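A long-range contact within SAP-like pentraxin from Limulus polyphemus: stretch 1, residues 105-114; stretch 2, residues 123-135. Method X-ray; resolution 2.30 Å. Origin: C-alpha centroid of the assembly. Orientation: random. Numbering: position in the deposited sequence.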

ATOM      1  N   VAL A 105      43.297  -8.264   3.797  1.00  7.30           N
ATOM      2  CA  VAL A 105      42.749  -9.606   3.940  1.00  7.68           C
ATOM      3  C   VAL A 105      43.888 -10.584   4.228  1.00  8.56           C
ATOM      4  O   VAL A 105      44.830 -10.695   3.441  1.00  8.09           O
ATOM      5  N   TRP A 106      43.804 -11.284   5.355  1.00  7.06           N
ATOM      6  CA  TRP A 106      44.842 -12.236   5.729  1.00  8.66           C
ATOM      7  C   TRP A 106      44.290 -13.598   6.107  1.00  9.21           C
ATOM      8  O   TRP A 106      43.318 -13.702   6.858  1.00  8.31           O
ATOM      9  N   SER A 107      44.937 -14.640   5.603  1.00  8.29           N
ATOM     10  CA  SER A 107      44.532 -16.001   5.903  1.00  9.48           C
ATOM     11  C   SER A 107      45.745 -16.811   6.332  1.00  9.36           C
ATOM     12  O   SER A 107      46.656 -17.042   5.538  1.00  9.03           O
ATOM     13  N   GLY A 108      45.759 -17.231   7.592  1.00  9.09           N
ATOM     14  CA  GLY A 108      46.866 -18.026   8.081  1.00  8.69           C
ATOM     15  C   GLY A 108      46.717 -19.466   7.631  1.00  9.74           C
ATOM     16  O   GLY A 108      47.669 -20.249   7.703  1.00 10.93           O
ATOM     17  N   VAL A 109      45.523 -19.821   7.163  1.00  9.92           N
ATOM     18  CA  VAL A 109      45.267 -21.181   6.708  1.00 10.69           C
ATOM     19  C   VAL A 109      46.139 -21.501   5.500  1.00 12.17           C
ATOM     20  O   VAL A 109      46.761 -22.561   5.447  1.00 13.15           O
ATOM     21  N   ASP A 110      46.190 -20.583   4.535  1.00 12.55           N
ATOM     22  CA  ASP A 110      46.996 -20.787   3.337  1.00 11.60           C
ATOM     23  C   ASP A 110      48.154 -19.797   3.237  1.00 10.60           C
ATOM     24  O   ASP A 110      48.969 -19.884   2.327  1.00 10.57           O
ATOM     25  N   GLY A 111      48.224 -18.861   4.181  1.00 10.07           N
ATOM     26  CA  GLY A 111      49.291 -17.874   4.174  1.00 10.29           C
ATOM     27  C   GLY A 111      49.161 -16.810   3.093  1.00 11.34           C
ATOM     28  O   GLY A 111      50.150 -16.201   2.685  1.00 11.67           O
ATOM     29  N   ARG A 112      47.941 -16.575   2.624  1.00 11.30           N
ATOM     30  CA  ARG A 112      47.718 -15.578   1.587  1.00 12.15           C
ATOM     31  C   ARG A 112      47.313 -14.217   2.133  1.00 12.31           C
ATOM     32  O   ARG A 112      46.493 -14.108   3.045  1.00 12.23           O
ATOM     33  N   MET A 113      47.906 -13.182   1.553  1.00 12.18           N
ATOM     34  CA  MET A 113      47.625 -11.800   1.922  1.00 12.01           C
ATOM     35  C   MET A 113      47.079 -11.100   0.686  1.00 11.38           C
ATOM     36  O   MET A 113      47.563 -11.317  -0.420  1.00 11.06           O
ATOM     37  N   ALA A 114      46.064 -10.268   0.875  1.00 11.22           N
ATOM     38  CA  ALA A 114      45.471  -9.529  -0.233  1.00 10.79           C
ATOM     39  C   ALA A 114      45.017  -8.172   0.283  1.00 10.76           C
ATOM     40  O   ALA A 114      44.498  -8.067   1.397  1.00 10.34           O
ATOM     41  N   GLY A 123      46.254  -6.725  -5.450  1.00 16.11           N
ATOM     42  CA  GLY A 123      47.138  -7.853  -5.667  1.00 17.28           C
ATOM     43  C   GLY A 123      47.227  -8.728  -4.432  1.00 17.94           C
ATOM     44  O   GLY A 123      46.625  -8.421  -3.404  1.00 17.32           O
ATOM     45  N   THR A 124      47.983  -9.816  -4.529  1.00 17.89           N
ATOM     46  CA  THR A 124      48.135 -10.733  -3.411  1.00 19.27           C
ATOM     47  C   THR A 124      49.593 -11.108  -3.194  1.00 19.91           C
ATOM     48  O   THR A 124      50.455 -10.834  -4.031  1.00 18.65           O
ATOM     49  N   MET A 125      49.858 -11.735  -2.054  1.00 20.40           N
ATOM     50  CA  MET A 125      51.195 -12.179  -1.716  1.00 21.37           C
ATOM     51  C   MET A 125      51.098 -13.488  -0.932  1.00 20.26           C
ATOM     52  O   MET A 125      50.233 -13.642  -0.063  1.00 18.82           O
ATOM     53  N   GLU A 126      51.978 -14.428  -1.254  1.00 18.65           N
ATOM     54  CA  GLU A 126      51.983 -15.724  -0.599  1.00 17.36           C
ATOM     55  C   GLU A 126      52.944 -15.766   0.579  1.00 17.11           C
ATOM     56  O   GLU A 126      53.747 -14.853   0.781  1.00 16.21           O
ATOM     57  N   ASN A 127      52.834 -16.831   1.361  1.00 15.54           N
ATOM     58  CA  ASN A 127      53.692 -17.050   2.507  1.00 14.86           C
ATOM     59  C   ASN A 127      53.753 -15.924   3.529  1.00 15.08           C
ATOM     60  O   ASN A 127      54.831 -15.508   3.951  1.00 15.92           O
ATOM     61  N   VAL A 128      52.585 -15.435   3.924  1.00 14.58           N
ATOM     62  CA  VAL A 128      52.503 -14.395   4.944  1.00 13.35           C
ATOM     63  C   VAL A 128      51.802 -15.020   6.146  1.00 13.04           C
ATOM     64  O   VAL A 128      50.588 -15.230   6.124  1.00 11.90           O
ATOM     65  N   GLY A 129      52.577 -15.332   7.180  1.00 13.28           N
ATOM     66  CA  GLY A 129      52.017 -15.937   8.378  1.00 12.15           C
ATOM     67  C   GLY A 129      51.353 -17.268   8.094  1.00 13.04           C
ATOM     68  O   GLY A 129      50.364 -17.623   8.731  1.00 13.16           O
ATOM     69  N   LYS A 130      51.895 -18.011   7.134  1.00 13.60           N
ATOM     70  CA  LYS A 130      51.332 -19.305   6.779  1.00 13.33           C
ATOM     71  C   LYS A 130      51.416 -20.278   7.948  1.00 14.78           C
ATOM     72  O   LYS A 130      52.488 -20.480   8.527  1.00 14.92           O
ATOM     73  N   GLY A 131      50.273 -20.872   8.290  1.00 14.68           N
ATOM     74  CA  GLY A 131      50.216 -21.811   9.393  1.00 14.14           C
ATOM     75  C   GLY A 131      50.162 -21.110  10.743  1.00 15.53           C
ATOM     76  O   GLY A 131      50.082 -21.756  11.785  1.00 15.58           O
ATOM     77  N   HIS A 132      50.205 -19.783  10.736  1.00 15.25           N
ATOM     78  CA  HIS A 132      50.166 -19.047  11.988  1.00 17.05           C
ATOM     79  C   HIS A 132      48.752 -18.763  12.468  1.00 17.40           C
ATOM     80  O   HIS A 132      47.868 -18.432  11.682  1.00 17.33           O
ATOM     81  N   GLN A 133      48.556 -18.899  13.773  1.00 18.82           N
ATOM     82  CA  GLN A 133      47.279 -18.621  14.407  1.00 19.81           C
ATOM     83  C   GLN A 133      47.552 -17.576  15.476  1.00 19.13           C
ATOM     84  O   GLN A 133      48.360 -17.800  16.374  1.00 18.48           O
ATOM     85  N   ILE A 134      46.895 -16.431  15.373  1.00 18.53           N
ATOM     86  CA  ILE A 134      47.088 -15.381  16.361  1.00 18.02           C
ATOM     87  C   ILE A 134      46.492 -15.870  17.678  1.00 17.75           C
ATOM     88  O   ILE A 134      45.300 -16.164  17.761  1.00 16.95           O
ATOM     89  N   SER A 135      47.331 -15.971  18.702  1.00 17.30           N
ATOM     90  CA  SER A 135      46.873 -16.442  19.998  1.00 18.35           C
ATOM     91  C   SER A 135      45.823 -15.511  20.601  1.00 17.46           C
ATOM     92  O   SER A 135      45.809 -14.309  20.331  1.00 17.56           O
TER

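Trp106 and Val128 point toward the other stretch, both with chi1 t. The indole nitrogen is satisfied by a backbone carbonyl: Trp106 NE1 donates to Val128 O at 2.8 Å. The ring edge also meets the carbonyls of Gly129 and His132. Apolar contacts add to this, with Trp106 CZ3 3.8 Å from Ile134 CD1 and Trp106 CD1 4.1 Å from Val128 CG1. Val128 also touches the next strand, Val128 CG2 lying 3.8 Å from Met113 CB.

Met113 and Met125 form an antiparallel hydrogen-bonded pair. Met113 N donates to Met125 O at 2.9 Å, and Met125 N to Met113 O at 2.8 Å. Their side chains share one face of the sheet, but their ends lead away. On the other face, Ala114 CB packs 3.7 Å from Thr124 CG2.

Arg112 (chi1 t) and Glu126 (chi1 m) form a salt bridge. Arg112 NE donates a weak hydrogen bond to Glu126 OE2 at 3.0 Å.

Gly111 O accepts from Val128 N at 2.8 Å, and Gly108 O from Gly131 N at 2.7 Å. Water 1 donates to Asp110 O (2.5 Å) and Glu126 OE1 (2.7 Å) and accepts from Asn127 N (2.8 Å). Water 2 donates to Asp110 O (2.9 Å) and accepts from Lys130 NZ (2.7 Å). Asp110 OD1 stays within its own stretch, accepting from Arg112 N at 3.0 Å.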

ATOM      1  CB  VAL A 105      42.027 -10.033   2.645  1.00  7.75           C
ATOM      2  CG1 VAL A 105      41.660 -11.505   2.697  1.00  4.12           C
ATOM      3  CG2 VAL A 105      40.773  -9.168   2.452  1.00  7.73           C
ATOM      4  CB  TRP A 106      45.665 -11.729   6.914  1.00  6.67           C
ATOM      5  CG  TRP A 106      46.644 -12.767   7.404  1.00  5.87           C
ATOM      6  CD1 TRP A 106      47.762 -13.212   6.754  1.00  6.37           C
ATOM      7  CD2 TRP A 106      46.559 -13.524   8.617  1.00  5.54           C
ATOM      8  NE1 TRP A 106      48.379 -14.199   7.487  1.00  5.72           N
ATOM      9  CE2 TRP A 106      47.663 -14.411   8.635  1.00  5.42           C
ATOM     10  CE3 TRP A 106      45.658 -13.541   9.690  1.00  5.97           C
ATOM     11  CZ2 TRP A 106      47.892 -15.305   9.686  1.00  4.89           C
ATOM     12  CZ3 TRP A 106      45.884 -14.433  10.739  1.00  7.37           C
ATOM     13  CH2 TRP A 106      46.996 -15.303  10.726  1.00  7.41           C
ATOM     14  CB  SER A 107      43.897 -16.651   4.671  1.00  8.18           C
ATOM     15  OG  SER A 107      43.487 -17.974   4.965  1.00 10.49           O
ATOM     16  CB  VAL A 109      43.775 -21.393   6.323  1.00  9.88           C
ATOM     17  CG1 VAL A 109      43.549 -22.827   5.917  1.00  7.20           C
ATOM     18  CG2 VAL A 109      42.867 -21.044   7.502  1.00  8.65           C
ATOM     19  CB  ASP A 110      46.111 -20.695   2.080  1.00 13.46           C
ATOM     20  CG  ASP A 110      45.517 -19.300   1.862  1.00 16.10           C
ATOM     21  OD1 ASP A 110      45.638 -18.427   2.757  1.00 14.12           O
ATOM     22  OD2 ASP A 110      44.919 -19.083   0.786  1.00 16.71           O
ATOM     23  CB  ARG A 112      46.652 -16.049   0.594  1.00 12.32           C
ATOM     24  CG  ARG A 112      46.288 -14.992  -0.443  1.00 14.40           C
ATOM     25  CD  ARG A 112      45.404 -15.558  -1.535  1.00 17.53           C
ATOM     26  NE  ARG A 112      46.085 -16.610  -2.281  1.00 20.56           N
ATOM     27  CZ  ARG A 112      45.559 -17.256  -3.315  1.00 22.45           C
ATOM     28  NH1 ARG A 112      44.334 -16.962  -3.737  1.00 23.76           N
ATOM     29  NH2 ARG A 112      46.261 -18.199  -3.929  1.00 23.07           N
ATOM     30  CB  MET A 113      48.906 -11.090   2.380  1.00 12.40           C
ATOM     31  CG  MET A 113      48.832  -9.562   2.328  1.00 12.38           C
ATOM     32  SD  MET A 113      50.461  -8.781   2.453  1.00 14.00           S
ATOM     33  CE  MET A 113      50.041  -7.028   2.246  1.00 12.74           C
ATOM     34  CB  ALA A 114      44.277 -10.299  -0.816  1.00  9.95           C
ATOM     35  CB  THR A 124      47.344 -12.035  -3.651  1.00 20.04           C
ATOM     36  OG1 THR A 124      47.881 -12.700  -4.800  1.00 21.93           O
ATOM     37  CG2 THR A 124      45.858 -11.737  -3.897  1.00 19.47           C
ATOM     38  CB  MET A 125      51.917 -11.110  -0.895  1.00 24.34           C
ATOM     39  CG  MET A 125      53.389 -11.410  -0.678  1.00 28.86           C
ATOM     40  SD  MET A 125      54.318  -9.934  -0.269  1.00 35.33           S
ATOM     41  CE  MET A 125      54.463  -9.192  -1.883  1.00 31.08           C
ATOM     42  CB  GLU A 126      52.365 -16.814  -1.603  1.00 18.47           C
ATOM     43  CG  GLU A 126      51.383 -16.984  -2.763  1.00 18.84           C
ATOM     44  CD  GLU A 126      49.954 -17.218  -2.299  1.00 20.84           C
ATOM     45  OE1 GLU A 126      49.745 -18.045  -1.386  1.00 22.19           O
ATOM     46  OE2 GLU A 126      49.034 -16.580  -2.851  1.00 22.17           O
ATOM     47  CB  ASN A 127      55.083 -17.424   2.005  1.00 13.10           C
ATOM     48  CG  ASN A 127      55.059 -18.709   1.201  1.00 13.55           C
ATOM     49  OD1 ASN A 127      54.761 -19.775   1.738  1.00 12.10           O
ATOM     50  ND2 ASN A 127      55.341 -18.612  -0.099  1.00 12.39           N
ATOM     51  CB  VAL A 128      51.680 -13.165   4.478  1.00 13.17           C
ATOM     52  CG1 VAL A 128      51.585 -12.160   5.614  1.00 10.93           C
ATOM     53  CG2 VAL A 128      52.334 -12.513   3.261  1.00 11.73           C
ATOM     54  CB  LYS A 130      52.047 -19.880   5.557  1.00 11.44           C
ATOM     55  CG  LYS A 130      51.530 -21.244   5.138  1.00 10.51           C
ATOM     56  CD  LYS A 130      52.004 -21.611   3.742  1.00 12.17           C
ATOM     57  CE  LYS A 130      51.588 -23.025   3.375  1.00 10.89           C
ATOM     58  NZ  LYS A 130      51.584 -23.212   1.895  1.00 14.90           N
ATOM     59  CB  HIS A 132      50.906 -17.711  11.871  1.00 14.35           C
ATOM     60  CG  HIS A 132      50.891 -16.910  13.136  1.00 14.80           C
ATOM     61  ND1 HIS A 132      51.601 -17.279  14.259  1.00 16.02           N
ATOM     62  CD2 HIS A 132      50.233 -15.773  13.465  1.00 14.31           C
ATOM     63  CE1 HIS A 132      51.383 -16.404  15.225  1.00 14.66           C
ATOM     64  NE2 HIS A 132      50.557 -15.479  14.768  1.00 15.26           N
ATOM     65  CB  GLN A 133      46.708 -19.866  15.080  1.00 21.49           C
ATOM     66  CG  GLN A 133      46.179 -20.914  14.123  1.00 27.12           C
ATOM     67  CD  GLN A 133      45.530 -22.074  14.852  1.00 28.55           C
ATOM     68  OE1 GLN A 133      44.692 -21.871  15.740  1.00 30.46           O
ATOM     69  NE2 GLN A 133      45.908 -23.298  14.484  1.00 27.91           N
ATOM     70  CB  ILE A 134      46.403 -14.068  15.909  1.00 17.22           C
ATOM     71  CG1 ILE A 134      47.032 -13.600  14.592  1.00 16.80           C
ATOM     72  CG2 ILE A 134      46.547 -13.000  16.984  1.00 15.72           C
ATOM     73  CD1 ILE A 134      46.339 -12.423  13.962  1.00 15.36           C
ATOM     74  CB  SER A 135      48.065 -16.605  20.946  1.00 20.38           C
ATOM     75  OG  SER A 135      49.031 -15.601  20.711  1.00 23.96           O
TER
HETATM   76  O   HOH W   1      50.768 -18.690   0.977  1.00  3.78           O
HETATM   77  O   HOH W   2      49.490 -22.075   0.539  1.00 15.89           O